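Local coordinates for putative c-1-tetrahydrofolate synthase, cytoplasmic (Leishmania major, PDB 4A26), which probably interconverts folate-bound one-carbon units as a homodimer, oxidising methylenetetrahydrofolate with NADP+ and hydrolysing the methenyltetrahydrofolate that results, at residues I78-E84 / H108-A114; E162-K166 / L185-T191; L57-A62 / I282-L286; V236-T240 / S271-V277; I14-I18 / V154-C159. All blocks are in the same frame, centred on the assembly; numbering follows the deposited sequence.

Interaction 1: residues I78-E84 / H108-A114; sequences ISQEVLE and HLNENRA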
# COMPACT_ATOMS: atom_id res chain seq x y z
N ILE A 78 -23.56 -5.26 -23.72
CA ILE A 78 -22.70 -6.41 -24.02
C ILE A 78 -22.39 -7.26 -22.78
O ILE A 78 -22.42 -6.76 -21.65
CB ILE A 78 -21.37 -5.94 -24.66
CG1 ILE A 78 -20.68 -7.09 -25.39
CG2 ILE A 78 -20.45 -5.32 -23.62
CD1 ILE A 78 -19.62 -6.65 -26.35
N SER A 79 -22.09 -8.54 -23.01
CA SER A 79 -21.78 -9.48 -21.95
C SER A 79 -20.49 -9.13 -21.22
O SER A 79 -19.59 -8.52 -21.79
CB SER A 79 -21.60 -10.89 -22.53
OG SER A 79 -22.78 -11.33 -23.17
N GLN A 80 -20.42 -9.53 -19.95
CA GLN A 80 -19.17 -9.51 -19.20
C GLN A 80 -18.14 -10.38 -19.92
O GLN A 80 -17.00 -9.95 -20.12
CB GLN A 80 -19.39 -10.05 -17.78
CG GLN A 80 -18.16 -10.01 -16.88
CD GLN A 80 -17.83 -8.62 -16.39
OE1 GLN A 80 -18.72 -7.87 -15.99
NE2 GLN A 80 -16.55 -8.27 -16.42
N GLU A 81 -18.55 -11.59 -20.29
CA GLU A 81 -17.66 -12.55 -20.97
C GLU A 81 -17.03 -11.91 -22.21
O GLU A 81 -15.82 -11.98 -22.40
CB GLU A 81 -18.42 -13.83 -21.36
CG GLU A 81 -17.64 -15.14 -21.16
CD GLU A 81 -16.44 -15.31 -22.10
OE1 GLU A 81 -15.42 -14.61 -21.91
OE2 GLU A 81 -16.51 -16.16 -23.02
N VAL A 82 -17.86 -11.27 -23.03
CA VAL A 82 -17.42 -10.70 -24.30
C VAL A 82 -16.48 -9.50 -24.08
O VAL A 82 -15.50 -9.35 -24.80
CB VAL A 82 -18.61 -10.28 -25.18
CG1 VAL A 82 -18.13 -9.58 -26.44
CG2 VAL A 82 -19.45 -11.49 -25.54
N LEU A 83 -16.78 -8.67 -23.09
CA LEU A 83 -15.87 -7.59 -22.70
C LEU A 83 -14.49 -8.16 -22.37
O LEU A 83 -13.48 -7.72 -22.91
CB LEU A 83 -16.41 -6.83 -21.47
CG LEU A 83 -15.48 -5.79 -20.83
CD1 LEU A 83 -15.17 -4.67 -21.82
CD2 LEU A 83 -16.09 -5.23 -19.55
N GLU A 84 -14.47 -9.14 -21.48
CA GLU A 84 -13.22 -9.75 -21.02
C GLU A 84 -12.43 -10.41 -22.16
O GLU A 84 -11.20 -10.42 -22.13
CB GLU A 84 -13.50 -10.78 -19.92
CG GLU A 84 -13.95 -10.16 -18.60
CD GLU A 84 -13.92 -11.15 -17.46
OE1 GLU A 84 -14.10 -12.36 -17.69
OE2 GLU A 84 -13.70 -10.70 -16.31
N HIS A 108 -24.78 -3.30 -15.30
CA HIS A 108 -24.86 -4.77 -15.36
C HIS A 108 -23.49 -5.45 -15.39
O HIS A 108 -23.37 -6.63 -15.04
CB HIS A 108 -25.72 -5.23 -16.55
CG HIS A 108 -25.02 -5.13 -17.88
ND1 HIS A 108 -24.70 -3.93 -18.46
CD2 HIS A 108 -24.59 -6.09 -18.73
CE1 HIS A 108 -24.10 -4.15 -19.62
NE2 HIS A 108 -24.01 -5.46 -19.80
N LEU A 109 -22.45 -4.71 -15.79
CA LEU A 109 -21.09 -5.25 -15.83
C LEU A 109 -20.36 -5.07 -14.50
O LEU A 109 -20.63 -4.13 -13.74
CB LEU A 109 -20.27 -4.59 -16.94
CG LEU A 109 -20.75 -4.84 -18.38
CD1 LEU A 109 -20.07 -3.86 -19.32
CD2 LEU A 109 -20.49 -6.27 -18.80
N ASN A 110 -19.42 -5.98 -14.23
CA ASN A 110 -18.56 -5.92 -13.05
C ASN A 110 -17.23 -5.30 -13.45
O ASN A 110 -16.52 -5.84 -14.30
CB ASN A 110 -18.36 -7.34 -12.50
CG ASN A 110 -17.63 -7.36 -11.16
OD1 ASN A 110 -16.79 -6.51 -10.87
ND2 ASN A 110 -17.95 -8.35 -10.35
N GLU A 111 -16.88 -4.17 -12.82
CA GLU A 111 -15.69 -3.40 -13.20
C GLU A 111 -14.40 -4.03 -12.70
O GLU A 111 -13.47 -4.25 -13.48
CB GLU A 111 -15.78 -1.97 -12.67
CG GLU A 111 -16.93 -1.16 -13.25
CD GLU A 111 -16.92 0.30 -12.81
OE1 GLU A 111 -15.88 0.78 -12.32
OE2 GLU A 111 -17.97 0.96 -12.97
N ASN A 112 -14.34 -4.32 -11.40
CA ASN A 112 -13.16 -4.95 -10.79
C ASN A 112 -12.79 -6.26 -11.49
O ASN A 112 -11.62 -6.58 -11.65
CB ASN A 112 -13.39 -5.22 -9.30
CG ASN A 112 -13.44 -3.94 -8.48
OD1 ASN A 112 -12.87 -2.92 -8.85
ND2 ASN A 112 -14.13 -4.00 -7.34
N ARG A 113 -13.81 -7.01 -11.91
CA ARG A 113 -13.62 -8.28 -12.62
C ARG A 113 -13.09 -8.06 -14.04
O ARG A 113 -12.25 -8.83 -14.51
CB ARG A 113 -14.93 -9.08 -12.62
CG ARG A 113 -14.94 -10.32 -13.52
CD ARG A 113 -15.90 -11.40 -12.98
NE ARG A 113 -16.55 -12.16 -14.05
CZ ARG A 113 -15.96 -13.07 -14.83
NH1 ARG A 113 -14.67 -13.36 -14.69
NH2 ARG A 113 -16.67 -13.69 -15.77
N ALA A 114 -13.58 -7.02 -14.71
CA ALA A 114 -13.09 -6.66 -16.05
C ALA A 114 -11.65 -6.16 -15.99
O ALA A 114 -10.87 -6.40 -16.91
CB ALA A 114 -13.98 -5.62 -16.68
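Q80 is the polar hub between residues 78-84 and 108-114, because both ends of its amide are used on a single residue. Its OE1 accepts from N110 N (2.7 Å, 165° at the hydrogen), and its NE2 donates to N110 O (3.2 Å, 143°), so the side chain imitates a neighbouring strand against the backbone of N110. The carbonyl of I78 is met by the imidazole: H108 NE2 donates to I78 O at 2.8 Å and 162°, with the oxygen near the ring plane. N110 in turn N-caps helix 111-116, its OD1 accepting from R113 N at 3.2 Å. S79 also holds an N-cap position, before helix 80-91, but its side chain makes no capping bond. The two helix starts belong to the catalytic domain of the dehydrogenase/cyclohydrolase family, where they pack beside a parallel sheet of the domain: L83 and L109 both touch V45 of strand 39-45. Charge pairs E84 with R113, OE1 lying 3.2 Å from NH1; since that oxygen stands over the guanidinium face, the attraction is ionic, with no N-H aimed at it. E84 OE2 and R113 O, two acceptors 3.0 Å apart, gain nothing from each other. The apolar part is small: L83 CD2 approaches A114 CB at 3.6 Å and L109 CD1 at 4.2 Å, while L109 CD2 rests 3.5 Å from Q80 N.

Interaction 2: residues E162-K166 / L185-T191; sequences EMAGK and LMKENAT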
# COMPACT_ATOMS: atom_id res chain seq x y z
N GLU A 162 11.68 19.99 -2.26
CA GLU A 162 12.24 18.87 -1.50
C GLU A 162 11.12 18.09 -0.82
O GLU A 162 10.20 18.68 -0.25
CB GLU A 162 13.23 19.38 -0.44
CG GLU A 162 14.58 19.85 -0.99
CD GLU A 162 15.43 20.62 0.03
OE1 GLU A 162 14.99 20.80 1.19
OE2 GLU A 162 16.54 21.07 -0.34
N MET A 163 11.22 16.76 -0.89
CA MET A 163 10.33 15.86 -0.17
C MET A 163 11.06 15.15 0.98
O MET A 163 10.56 15.12 2.10
CB MET A 163 9.74 14.83 -1.13
CG MET A 163 8.59 15.37 -1.95
SD MET A 163 8.19 14.33 -3.36
CE MET A 163 9.57 14.73 -4.44
N ALA A 164 12.23 14.58 0.71
CA ALA A 164 12.99 13.86 1.74
C ALA A 164 13.25 14.73 2.98
O ALA A 164 13.73 15.85 2.86
CB ALA A 164 14.31 13.37 1.17
N GLY A 165 12.92 14.20 4.15
CA GLY A 165 13.15 14.89 5.42
C GLY A 165 12.07 15.88 5.82
O GLY A 165 12.17 16.55 6.86
N LYS A 166 11.02 15.96 5.01
CA LYS A 166 9.95 16.93 5.23
C LYS A 166 8.72 16.27 5.84
O LYS A 166 8.57 15.04 5.80
CB LYS A 166 9.58 17.61 3.91
CG LYS A 166 10.76 18.24 3.17
CD LYS A 166 11.43 19.34 3.98
CE LYS A 166 12.47 20.08 3.16
NZ LYS A 166 12.94 21.32 3.85
N LEU A 185 5.02 9.77 -1.47
CA LEU A 185 5.72 10.74 -0.63
C LEU A 185 6.57 10.09 0.46
O LEU A 185 7.67 10.57 0.76
CB LEU A 185 4.72 11.72 0.01
CG LEU A 185 4.07 12.75 -0.92
CD1 LEU A 185 3.12 13.63 -0.14
CD2 LEU A 185 5.13 13.60 -1.62
N MET A 186 6.08 9.00 1.06
CA MET A 186 6.86 8.25 2.06
C MET A 186 8.03 7.56 1.39
O MET A 186 9.12 7.49 1.95
CB MET A 186 6.00 7.22 2.79
CG MET A 186 6.80 6.31 3.73
SD MET A 186 5.80 5.42 4.93
CE MET A 186 4.77 4.43 3.85
N LYS A 187 7.79 7.03 0.19
CA LYS A 187 8.83 6.43 -0.63
C LYS A 187 9.91 7.47 -0.96
O LYS A 187 11.09 7.12 -1.12
CB LYS A 187 8.20 5.87 -1.90
CG LYS A 187 9.14 5.17 -2.86
CD LYS A 187 8.43 4.91 -4.19
CE LYS A 187 9.18 3.90 -5.04
NZ LYS A 187 10.63 4.25 -5.19
N GLU A 188 9.50 8.73 -1.04
CA GLU A 188 10.43 9.84 -1.26
C GLU A 188 11.00 10.37 0.08
O GLU A 188 11.72 11.37 0.10
CB GLU A 188 9.74 10.96 -2.05
CG GLU A 188 10.48 11.36 -3.31
CD GLU A 188 10.37 10.33 -4.43
OE1 GLU A 188 9.36 9.60 -4.49
OE2 GLU A 188 11.29 10.26 -5.26
N ASN A 189 10.67 9.67 1.17
CA ASN A 189 11.22 9.92 2.51
C ASN A 189 10.69 11.17 3.21
O ASN A 189 11.34 11.72 4.11
CB ASN A 189 12.75 9.87 2.50
CG ASN A 189 13.28 8.47 2.24
OD1 ASN A 189 12.55 7.49 2.36
ND2 ASN A 189 14.56 8.38 1.89
N ALA A 190 9.50 11.60 2.80
CA ALA A 190 8.74 12.58 3.56
C ALA A 190 7.98 11.79 4.61
O ALA A 190 7.60 10.65 4.38
CB ALA A 190 7.77 13.33 2.66
N THR A 191 7.79 12.38 5.79
CA THR A 191 7.05 11.72 6.84
C THR A 191 5.59 12.12 6.66
O THR A 191 5.25 13.30 6.71
CB THR A 191 7.60 12.10 8.23
OG1 THR A 191 8.99 11.78 8.28
CG2 THR A 191 6.87 11.34 9.31
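A Schellman motif ends helix 178-187 where it meets the turn leading into strand 167-171, within the Rossmann-type NAD(P)-binding domain. Its backbone bonds are A190 N to L185 O (2.9 Å) and N189 N to M186 O (2.8 Å), with N189 at positive phi (74°) as the C-prime residue. The opposing segment forms a type II beta turn from M163 to K166, closed by K166 N to M163 O at 3.1 Å; G165 occupies its third position with phi 84°, a value that favours glycine.

Two backbone hydrogen bonds join the segments. G165 N donates to N189 O (2.9 Å, 168°), and T191 N donates to K166 O (2.8 Å, 164°), the latter where the chains lead into the neighbouring parallel strands 167-171 and 191-195. CA-H...O contacts run beside them, from A164 CA to N189 O at 3.6 Å and from A190 CA to K166 O at 3.3 Å.

Charged and polar ends look elsewhere. K166 NZ pairs with E162 OE1 inside its own segment (3.4 Å), E188 with K157, while N189 and T191 hydrogen-bond to R173 and T199 of the second subunit, placing this corner at the dimer interface.

Apolar contact centres on M163, which has 83 Å² covered: its CE lies 3.7 Å from E188 CG, and its SD lies 3.6 Å from L185 CD2.

Interaction 3: residues L57-A62 / I282-L286; sequences LKHKAA and IAMLL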
# COMPACT_ATOMS: atom_id res chain seq x y z
N LEU A 57 -9.35 12.82 -25.74
CA LEU A 57 -8.24 13.60 -25.18
C LEU A 57 -6.99 12.78 -24.91
O LEU A 57 -5.88 13.23 -25.19
CB LEU A 57 -8.67 14.28 -23.87
CG LEU A 57 -9.55 15.53 -23.96
CD1 LEU A 57 -9.87 16.01 -22.55
CD2 LEU A 57 -8.89 16.64 -24.77
N LYS A 58 -7.15 11.57 -24.37
CA LYS A 58 -6.02 10.68 -24.13
C LYS A 58 -5.37 10.28 -25.45
O LYS A 58 -4.15 10.29 -25.57
CB LYS A 58 -6.44 9.43 -23.36
CG LYS A 58 -6.86 9.68 -21.92
CD LYS A 58 -7.41 8.41 -21.28
CE LYS A 58 -8.05 8.70 -19.93
NZ LYS A 58 -8.44 7.45 -19.21
N HIS A 59 -6.20 9.95 -26.44
CA HIS A 59 -5.71 9.49 -27.74
C HIS A 59 -5.08 10.61 -28.57
O HIS A 59 -4.20 10.35 -29.39
CB HIS A 59 -6.81 8.78 -28.54
CG HIS A 59 -7.20 7.45 -27.97
ND1 HIS A 59 -6.28 6.53 -27.51
CD2 HIS A 59 -8.41 6.87 -27.80
CE1 HIS A 59 -6.90 5.45 -27.08
NE2 HIS A 59 -8.20 5.63 -27.24
N LYS A 60 -5.53 11.84 -28.35
CA LYS A 60 -4.92 13.00 -29.01
C LYS A 60 -3.52 13.25 -28.42
O LYS A 60 -2.56 13.44 -29.17
CB LYS A 60 -5.80 14.25 -28.87
CG LYS A 60 -5.67 15.25 -30.03
CD LYS A 60 -7.00 15.95 -30.34
CE LYS A 60 -7.00 16.67 -31.70
NZ LYS A 60 -6.50 18.08 -31.65
N ALA A 61 -3.41 13.21 -27.10
CA ALA A 61 -2.12 13.32 -26.43
C ALA A 61 -1.16 12.22 -26.93
O ALA A 61 0.01 12.49 -27.18
CB ALA A 61 -2.28 13.22 -24.92
N ALA A 62 -1.68 11.01 -27.07
CA ALA A 62 -0.90 9.88 -27.59
C ALA A 62 -0.47 10.11 -29.04
O ALA A 62 0.61 9.67 -29.45
CB ALA A 62 -1.71 8.59 -27.49
N ILE A 282 -2.96 12.77 -17.80
CA ILE A 282 -2.85 12.22 -19.15
C ILE A 282 -1.39 12.08 -19.59
O ILE A 282 -1.04 11.13 -20.28
CB ILE A 282 -3.63 13.08 -20.19
CG1 ILE A 282 -5.13 12.86 -20.02
CG2 ILE A 282 -3.22 12.73 -21.62
CD1 ILE A 282 -5.97 13.67 -20.98
N ALA A 283 -0.55 13.03 -19.19
CA ALA A 283 0.88 12.97 -19.49
C ALA A 283 1.52 11.77 -18.79
O ALA A 283 2.28 11.01 -19.40
CB ALA A 283 1.56 14.25 -19.05
N MET A 284 1.19 11.62 -17.51
CA MET A 284 1.62 10.47 -16.72
C MET A 284 1.13 9.13 -17.28
O MET A 284 1.82 8.12 -17.16
CB MET A 284 1.18 10.63 -15.26
CG MET A 284 2.31 10.66 -14.25
SD MET A 284 3.53 11.97 -14.37
CE MET A 284 4.48 11.52 -15.81
N LEU A 285 -0.06 9.12 -17.88
CA LEU A 285 -0.56 7.93 -18.56
C LEU A 285 0.31 7.57 -19.76
O LEU A 285 0.53 6.39 -20.04
CB LEU A 285 -2.01 8.11 -19.01
CG LEU A 285 -2.60 7.01 -19.89
CD1 LEU A 285 -2.58 5.68 -19.17
CD2 LEU A 285 -4.01 7.38 -20.33
N LEU A 286 0.80 8.58 -20.48
CA LEU A 286 1.69 8.34 -21.62
C LEU A 286 3.07 7.87 -21.17
O LEU A 286 3.66 6.98 -21.79
CB LEU A 286 1.82 9.59 -22.49
CG LEU A 286 0.58 10.01 -23.28
CD1 LEU A 286 0.85 11.30 -24.04
CD2 LEU A 286 0.15 8.91 -24.23
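I282 drives its side chain into the flank of helix 49-64, overlapping three of its residues and losing 75 Å² of surface. Its CG2 lies 3.5 Å from A61 CB, its CD1 is 4.0 Å from L57 CB, and its CG1 is 4.1 Å from K58 CG. One turn on, L286 repeats the approach: CD1 stands 3.8 Å from A61 CB and 3.5 Å from A61 O, while CD2 reaches A62 CB at 3.8 Å. I282 and L286 thus fill the space between segment axes 9.9 Å apart, meeting the small methyls of A61 and A62. The axes cross at -55°. K58 contributes its aliphatic part, CD resting 3.7 Å from L285 CD2, and its NZ continues to a weak hydrogen bond with Q102 OE1. No polar bond joins the two segments; the contact is mainly apolar and buries 304 Å² in total.

Helix 49-64 comes from the catalytic domain and helix 279-297 from the C-terminal part of the sequence, so the pair links the two family regions. Behind 282-286, M284 packs on C147, K150 and V154 of helix 147-159; on the other flank, H59 NE2 hydrogen-bonds to S42 OG of strand 39-45, in the catalytic-domain sheet.

Interaction 4: residues V236-T240 / S271-V277; sequences VDVGT and SPVPGGV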
# COMPACT_ATOMS: atom_id res chain seq x y z
N VAL A 236 -0.45 21.34 -3.12
CA VAL A 236 -0.99 20.81 -4.38
C VAL A 236 -2.49 20.52 -4.25
O VAL A 236 -2.89 19.63 -3.50
CB VAL A 236 -0.26 19.54 -4.85
CG1 VAL A 236 -0.71 19.17 -6.26
CG2 VAL A 236 1.24 19.75 -4.83
N ASP A 237 -3.29 21.27 -5.00
CA ASP A 237 -4.74 21.14 -4.96
C ASP A 237 -5.19 20.16 -6.04
O ASP A 237 -5.19 20.49 -7.21
CB ASP A 237 -5.38 22.52 -5.18
CG ASP A 237 -6.85 22.56 -4.78
OD1 ASP A 237 -7.52 21.51 -4.73
OD2 ASP A 237 -7.34 23.68 -4.52
N VAL A 238 -5.57 18.96 -5.62
CA VAL A 238 -6.02 17.92 -6.54
C VAL A 238 -7.56 17.83 -6.60
O VAL A 238 -8.12 17.25 -7.53
CB VAL A 238 -5.43 16.53 -6.17
CG1 VAL A 238 -5.57 15.57 -7.34
CG2 VAL A 238 -3.97 16.66 -5.78
N GLY A 239 -8.23 18.39 -5.60
CA GLY A 239 -9.68 18.44 -5.59
C GLY A 239 -10.25 19.30 -6.71
O GLY A 239 -9.66 20.31 -7.08
N THR A 240 -11.39 18.88 -7.25
CA THR A 240 -12.06 19.59 -8.34
C THR A 240 -13.57 19.41 -8.21
O THR A 240 -14.06 18.28 -8.23
CB THR A 240 -11.63 19.07 -9.71
OG1 THR A 240 -11.60 17.63 -9.68
CG2 THR A 240 -10.25 19.60 -10.08
N SER A 271 -0.45 24.98 -6.49
CA SER A 271 -1.00 24.66 -7.81
C SER A 271 -2.50 24.95 -7.80
O SER A 271 -3.24 24.33 -7.04
CB SER A 271 -0.77 23.20 -8.15
OG SER A 271 -1.55 22.36 -7.32
N PRO A 272 -2.95 25.89 -8.65
CA PRO A 272 -4.34 26.29 -8.62
C PRO A 272 -5.26 25.31 -9.35
O PRO A 272 -4.78 24.50 -10.15
CB PRO A 272 -4.31 27.62 -9.37
CG PRO A 272 -3.25 27.41 -10.40
CD PRO A 272 -2.23 26.50 -9.77
N VAL A 273 -6.56 25.38 -9.07
CA VAL A 273 -7.56 24.69 -9.87
C VAL A 273 -8.38 25.75 -10.60
O VAL A 273 -8.98 26.61 -9.96
CB VAL A 273 -8.49 23.81 -9.01
CG1 VAL A 273 -9.75 23.44 -9.78
CG2 VAL A 273 -7.75 22.57 -8.53
N PRO A 274 -8.39 25.72 -11.95
CA PRO A 274 -7.69 24.80 -12.85
C PRO A 274 -6.18 25.06 -12.88
O PRO A 274 -5.73 26.14 -12.49
CB PRO A 274 -8.30 25.11 -14.21
CG PRO A 274 -8.69 26.54 -14.12
CD PRO A 274 -9.15 26.73 -12.70
N GLY A 275 -5.42 24.08 -13.36
CA GLY A 275 -3.95 24.13 -13.33
C GLY A 275 -3.39 23.03 -12.43
O GLY A 275 -2.20 22.68 -12.52
N GLY A 276 -4.24 22.51 -11.55
CA GLY A 276 -3.90 21.36 -10.72
C GLY A 276 -4.12 20.09 -11.53
O GLY A 276 -5.19 19.91 -12.11
N VAL A 277 -3.09 19.23 -11.58
CA VAL A 277 -3.13 17.97 -12.33
C VAL A 277 -3.75 18.17 -13.73
O VAL A 277 -3.35 19.09 -14.44
CB VAL A 277 -3.80 16.86 -11.50
CG1 VAL A 277 -3.08 16.73 -10.16
CG2 VAL A 277 -5.29 17.14 -11.28
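The backbones of 236-240 and 271-277 run close together where the parallel strands 234-237 and 269-271 finish, V236 CA 5.2 Å from S271 CA, and the second chain loops back so that G276 CA comes within 5.8 Å of V238 CA. That loop carries a cis peptide bond before P274, followed by G275 at phi 115°, where a CB would jam against the preceding carbonyl and crowd P272 CG. At G276 a CB would fall 2.4 Å from D237 O, so glycine lets the loop pass close to the strand end.

One hydrogen bond links the segments, D237 N donating to S271 OG at 3.1 Å and 148°; the serine hydroxyl thus serves a backbone amide at the end of strand 234-237. V273 is the most covered residue at 69 Å². Its CG2 meets G239 O at 3.3 Å and D237 O at 3.6 Å, and its CG1 is 3.9 Å from T240 CG2. The valines V238 and V277 touch through CG1 atoms 3.9 Å apart. D237 spends its carboxylate elsewhere, on V258 N and D257 N.

This is the C-terminal end of the parallel sheet, where Rossmann folds generally bind the dinucleotide. V236 is bonded on its other side to V214 and A216 of strand 213-216, V238 and V277 pack on T148 and V152 of helix 147-159, and the loop from S271 leads into helix 279-297.

Interaction 5: residues I14-I18 / V154-C159; sequences IAAAI and VLLKRC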
# COMPACT_ATOMS: atom_id res chain seq x y z
N ILE A 14 4.28 22.26 -17.24
CA ILE A 14 5.12 21.11 -16.89
C ILE A 14 4.72 19.89 -17.72
O ILE A 14 5.58 19.21 -18.28
CB ILE A 14 5.04 20.78 -15.37
CG1 ILE A 14 5.72 21.87 -14.55
CG2 ILE A 14 5.70 19.45 -15.07
CD1 ILE A 14 5.43 21.79 -13.08
N ALA A 15 3.42 19.62 -17.80
CA ALA A 15 2.89 18.54 -18.63
C ALA A 15 3.27 18.73 -20.10
O ALA A 15 3.60 17.76 -20.79
CB ALA A 15 1.37 18.46 -18.47
N ALA A 16 3.20 19.97 -20.57
CA ALA A 16 3.58 20.31 -21.94
C ALA A 16 5.04 19.96 -22.20
O ALA A 16 5.37 19.38 -23.24
CB ALA A 16 3.34 21.78 -22.22
N ALA A 17 5.91 20.31 -21.26
CA ALA A 17 7.33 19.96 -21.33
C ALA A 17 7.52 18.45 -21.38
O ALA A 17 8.36 17.95 -22.13
CB ALA A 17 8.08 20.55 -20.15
N ILE A 18 6.74 17.73 -20.57
CA ILE A 18 6.83 16.27 -20.51
C ILE A 18 6.38 15.62 -21.82
O ILE A 18 7.04 14.70 -22.31
CB ILE A 18 6.02 15.71 -19.32
CG1 ILE A 18 6.79 15.95 -18.01
CG2 ILE A 18 5.77 14.22 -19.49
CD1 ILE A 18 5.99 15.69 -16.77
N VAL A 154 5.70 14.44 -9.41
CA VAL A 154 6.51 15.05 -10.48
C VAL A 154 6.37 16.58 -10.49
O VAL A 154 7.34 17.29 -10.73
CB VAL A 154 6.15 14.47 -11.86
CG1 VAL A 154 6.83 15.26 -12.97
CG2 VAL A 154 6.56 13.00 -11.94
N LEU A 155 5.17 17.08 -10.22
CA LEU A 155 4.96 18.51 -9.97
C LEU A 155 5.96 19.06 -8.95
O LEU A 155 6.53 20.13 -9.16
CB LEU A 155 3.53 18.77 -9.47
CG LEU A 155 2.51 19.34 -10.47
CD1 LEU A 155 2.79 18.91 -11.90
CD2 LEU A 155 1.10 18.93 -10.04
N LEU A 156 6.16 18.33 -7.86
CA LEU A 156 7.08 18.75 -6.81
C LEU A 156 8.54 18.69 -7.28
O LEU A 156 9.24 19.69 -7.25
CB LEU A 156 6.90 17.88 -5.56
CG LEU A 156 5.54 17.96 -4.86
CD1 LEU A 156 5.39 16.83 -3.86
CD2 LEU A 156 5.34 19.30 -4.18
N LYS A 157 8.97 17.50 -7.71
CA LYS A 157 10.33 17.29 -8.21
C LYS A 157 10.74 18.36 -9.21
O LYS A 157 11.85 18.89 -9.15
CB LYS A 157 10.45 15.93 -8.89
CG LYS A 157 10.51 14.74 -7.94
CD LYS A 157 10.89 13.47 -8.70
CE LYS A 157 11.34 12.35 -7.77
NZ LYS A 157 10.18 11.72 -7.09
N ARG A 158 9.83 18.65 -10.14
CA ARG A 158 10.11 19.59 -11.23
C ARG A 158 10.06 21.05 -10.82
O ARG A 158 10.54 21.91 -11.56
CB ARG A 158 9.15 19.33 -12.40
CG ARG A 158 9.59 18.15 -13.25
CD ARG A 158 8.67 17.94 -14.43
NE ARG A 158 9.37 17.35 -15.56
CZ ARG A 158 9.99 18.05 -16.52
NH1 ARG A 158 10.02 19.38 -16.50
NH2 ARG A 158 10.60 17.40 -17.50
N CYS A 159 9.50 21.34 -9.65
CA CYS A 159 9.57 22.68 -9.07
C CYS A 159 10.72 22.81 -8.07
O CYS A 159 10.92 23.86 -7.47
CB CYS A 159 8.25 23.04 -8.38
SG CYS A 159 6.92 23.40 -9.54
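I14 and R158 dominate this nearly perpendicular helix-helix crossing (88°, axes 11.5 Å apart), which sets helix 11-32 at the N terminus against helix 147-159 of the Rossmann-type domain. I14 gives up 88 Å² and spans a full turn of its partner: CG2 presses on R158 CD at 3.4 Å, while CD1 lies 4.1 Å from L155 CD1 and 4.2 Å from C159 SG. R158, with 72 Å² covered, lays its aliphatic chain along the same flank and ends in a salt bridge to E21, further along helix 11-32, so an ionic tie adjoins the apolar contact. I18 comes third at 39 Å². Spaced four residues from I14, it presents its side chain on the same helical face, its CD1 3.9 Å from V154 CG1. M280 of helix 279-297 also packs on I14, I18 and L155, making this a three-helix junction. The guanidinium is itself roofed by hydrocarbon, I18 CG1 sitting over one of its faces, 3.8 Å from R158 NE.

In the fold
From the N terminus, helix 11-32 enters first: interaction 5 joins it to helix 147-159, closing a loop of 135 residues. Interaction 3 opens within that loop, at 57-62, but closes far beyond it at 282-286, so the two cross; they also touch, M284 SD lying 4.0 Å from V154 CG2. Interaction 1 is a short closure in the catalytic domain, contained in both long loops. Interactions 2 and 4 follow in series in the NAD(P)-binding domain, both enclosed by interaction 3. Both touch helix 147-159 of interaction 5: K157 NZ bridges to E188 OE2 at 2.6 Å, and L156 CD2 meets V236 CG2 at 4.2 Å.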